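Local coordinates for protein N-acetyltransferase (Trypanosoma brucei, PDB 3I3G) that probably transfers an acetyl group from acetyl-CoA to D-glucosamine 6-phosphate, an early step toward UDP-N-acetylglucosamine, at residues M119-C122 / E123-R126. Residues are numbered along the deposited sequence; the frame is centred on the assembly and turned at random.
Sequences MDLC and EISR
Ser125 grips the carbonyl of Leu121 twice, one turn back in helix 113-127. Ser125 N donates to Leu121 O at 2.9 Å, and Ser125 OG to the same oxygen at 2.8 Å. The two donors come from opposite faces of the carbonyl plane, the hydroxyl tilted 33° from it. A chi1 of -61° swings OG back toward the preceding turn. On this buried side Leu121 and Ser125 both rest on Leu83 of strand 76-86. Toward its margin, Leu121 CD2 and Ile124 CD1 are in van der Waals contact at 4.2 Å, the two side chains pointing the same way, flank to flank. Asp120, also at the margin, is salt-bridged to Lys67.

The looser part is the Arg126 NH2 end. From a chi1 of -71° the Arg126 side chain reaches out straight as far as NE, Arg126 CG passing 3.1 Å from Cys122 O. Arg126 NH2 donates to a water at 2.8 Å, which lies at the guanidinium edge, in plane, and itself donates to Met119 O. The salt bridge from Arg126 NH2 to Glu123 OE1 is long, 3.8 Å. The second subunit packs here too, its Leu161 on Ser125 and Arg126, its Leu159 on Cys122.

Within the beta-alpha-beta unit of this GNAT fold, the helix thus buries a hydroxyl that donates to the Leu121 carbonyl, while Glu123 and Arg126 are probably only weakly coupled.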
ATOM      1  N   MET A 119      16.485   5.197   2.720  1.00 17.70           N
ATOM      2  CA  MET A 119      16.640   6.551   3.240  1.00 18.08           C
ATOM      3  C   MET A 119      16.080   7.577   2.261  1.00 17.96           C
ATOM      4  O   MET A 119      15.395   8.518   2.659  1.00 17.92           O
ATOM      5  CB  MET A 119      18.111   6.851   3.537  1.00 18.34           C
ATOM      6  CG  MET A 119      18.685   6.059   4.701  1.00 19.49           C
ATOM      7  SD  MET A 119      17.859   6.414   6.266  1.00 23.00           S
ATOM      8  CE  MET A 119      16.268   5.636   6.001  1.00 22.21           C
ATOM      9  N   ASP A 120      16.370   7.383   0.978  1.00 17.91           N
ATOM     10  CA  ASP A 120      15.871   8.273  -0.063  1.00 17.97           C
ATOM     11  C   ASP A 120      14.349   8.354  -0.022  1.00 17.99           C
ATOM     12  O   ASP A 120      13.776   9.442  -0.027  1.00 17.96           O
ATOM     13  CB  ASP A 120      16.328   7.794  -1.442  1.00 17.97           C
ATOM     14  CG  ASP A 120      15.956   8.763  -2.550  1.00 18.02           C
ATOM     15  OD1 ASP A 120      16.334   9.950  -2.459  1.00 18.08           O
ATOM     16  OD2 ASP A 120      15.292   8.336  -3.517  1.00 18.30           O
ATOM     17  N   LEU A 121      13.700   7.193   0.017  1.00 18.07           N
ATOM     18  CA  LEU A 121      12.243   7.135   0.028  1.00 18.29           C
ATOM     19  C   LEU A 121      11.668   7.744   1.303  1.00 18.54           C
ATOM     20  O   LEU A 121      10.595   8.348   1.282  1.00 18.52           O
ATOM     21  CB  LEU A 121      11.759   5.693  -0.144  1.00 18.18           C
ATOM     22  CG  LEU A 121      12.099   5.041  -1.485  1.00 18.04           C
ATOM     23  CD1 LEU A 121      11.381   3.709  -1.639  1.00 17.61           C
ATOM     24  CD2 LEU A 121      11.747   5.976  -2.632  1.00 18.11           C
ATOM     25  N   CYS A 122      12.383   7.584   2.411  1.00 18.93           N
ATOM     26  CA  CYS A 122      11.950   8.161   3.678  1.00 19.34           C
ATOM     27  C   CYS A 122      11.985   9.682   3.616  1.00 19.62           C
ATOM     28  O   CYS A 122      11.110  10.355   4.157  1.00 19.64           O
ATOM     29  CB  CYS A 122      12.822   7.661   4.832  1.00 19.28           C
ATOM     30  SG  CYS A 122      12.476   5.968   5.342  1.00 19.48           S
ATOM     31  N   GLU A 123      13.005  10.220   2.954  1.00 20.02           N
ATOM     32  CA  GLU A 123      13.127  11.663   2.796  1.00 20.47           C
ATOM     33  C   GLU A 123      11.995  12.204   1.929  1.00 20.55           C
ATOM     34  O   GLU A 123      11.381  13.221   2.256  1.00 20.52           O
ATOM     35  CB  GLU A 123      14.484  12.029   2.193  1.00 20.58           C
ATOM     36  CG  GLU A 123      14.633  13.507   1.867  1.00 21.51           C
ATOM     37  CD  GLU A 123      14.317  14.399   3.051  1.00 22.62           C
ATOM     38  OE1 GLU A 123      14.553  13.972   4.203  1.00 23.25           O
ATOM     39  OE2 GLU A 123      13.832  15.531   2.831  1.00 23.35           O
ATOM     40  N   ILE A 124      11.718  11.520   0.824  1.00 20.67           N
ATOM     41  CA  ILE A 124      10.606  11.899  -0.036  1.00 20.87           C
ATOM     42  C   ILE A 124       9.308  11.888   0.762  1.00 21.04           C
ATOM     43  O   ILE A 124       8.526  12.836   0.711  1.00 21.05           O
ATOM     44  CB  ILE A 124      10.475  10.955  -1.243  1.00 20.81           C
ATOM     45  CG1 ILE A 124      11.716  11.060  -2.134  1.00 20.82           C
ATOM     46  CG2 ILE A 124       9.218  11.281  -2.036  1.00 20.89           C
ATOM     47  CD1 ILE A 124      11.729  10.080  -3.287  1.00 20.66           C
ATOM     48  N   SER A 125       9.088  10.809   1.506  1.00 21.30           N
ATOM     49  CA  SER A 125       7.918  10.700   2.367  1.00 21.62           C
ATOM     50  C   SER A 125       7.827  11.903   3.302  1.00 21.90           C
ATOM     51  O   SER A 125       6.773  12.527   3.424  1.00 21.93           O
ATOM     52  CB  SER A 125       7.966   9.404   3.176  1.00 21.56           C
ATOM     53  OG  SER A 125       7.981   8.273   2.323  1.00 21.50           O
ATOM     54  N   ARG A 126       8.937  12.223   3.961  1.00 22.32           N
ATOM     55  CA  ARG A 126       8.987  13.374   4.855  1.00 22.76           C
ATOM     56  C   ARG A 126       8.527  14.641   4.139  1.00 22.83           C
ATOM     57  O   ARG A 126       7.727  15.410   4.671  1.00 22.96           O
ATOM     58  CB  ARG A 126      10.404  13.580   5.395  1.00 22.90           C
ATOM     59  CG  ARG A 126      10.858  12.542   6.407  1.00 23.63           C
ATOM     60  CD  ARG A 126      12.170  12.962   7.057  1.00 24.89           C
ATOM     61  NE  ARG A 126      12.653  11.976   8.019  1.00 25.84           N
ATOM     62  CZ  ARG A 126      13.544  11.030   7.735  1.00 26.37           C
ATOM     63  NH1 ARG A 126      13.927  10.176   8.674  1.00 26.51           N
ATOM     64  NH2 ARG A 126      14.051  10.940   6.513  1.00 26.64           N
TER
HETATM   65  O   HOH W   1      16.069   9.361   5.292  1.00 30.58           O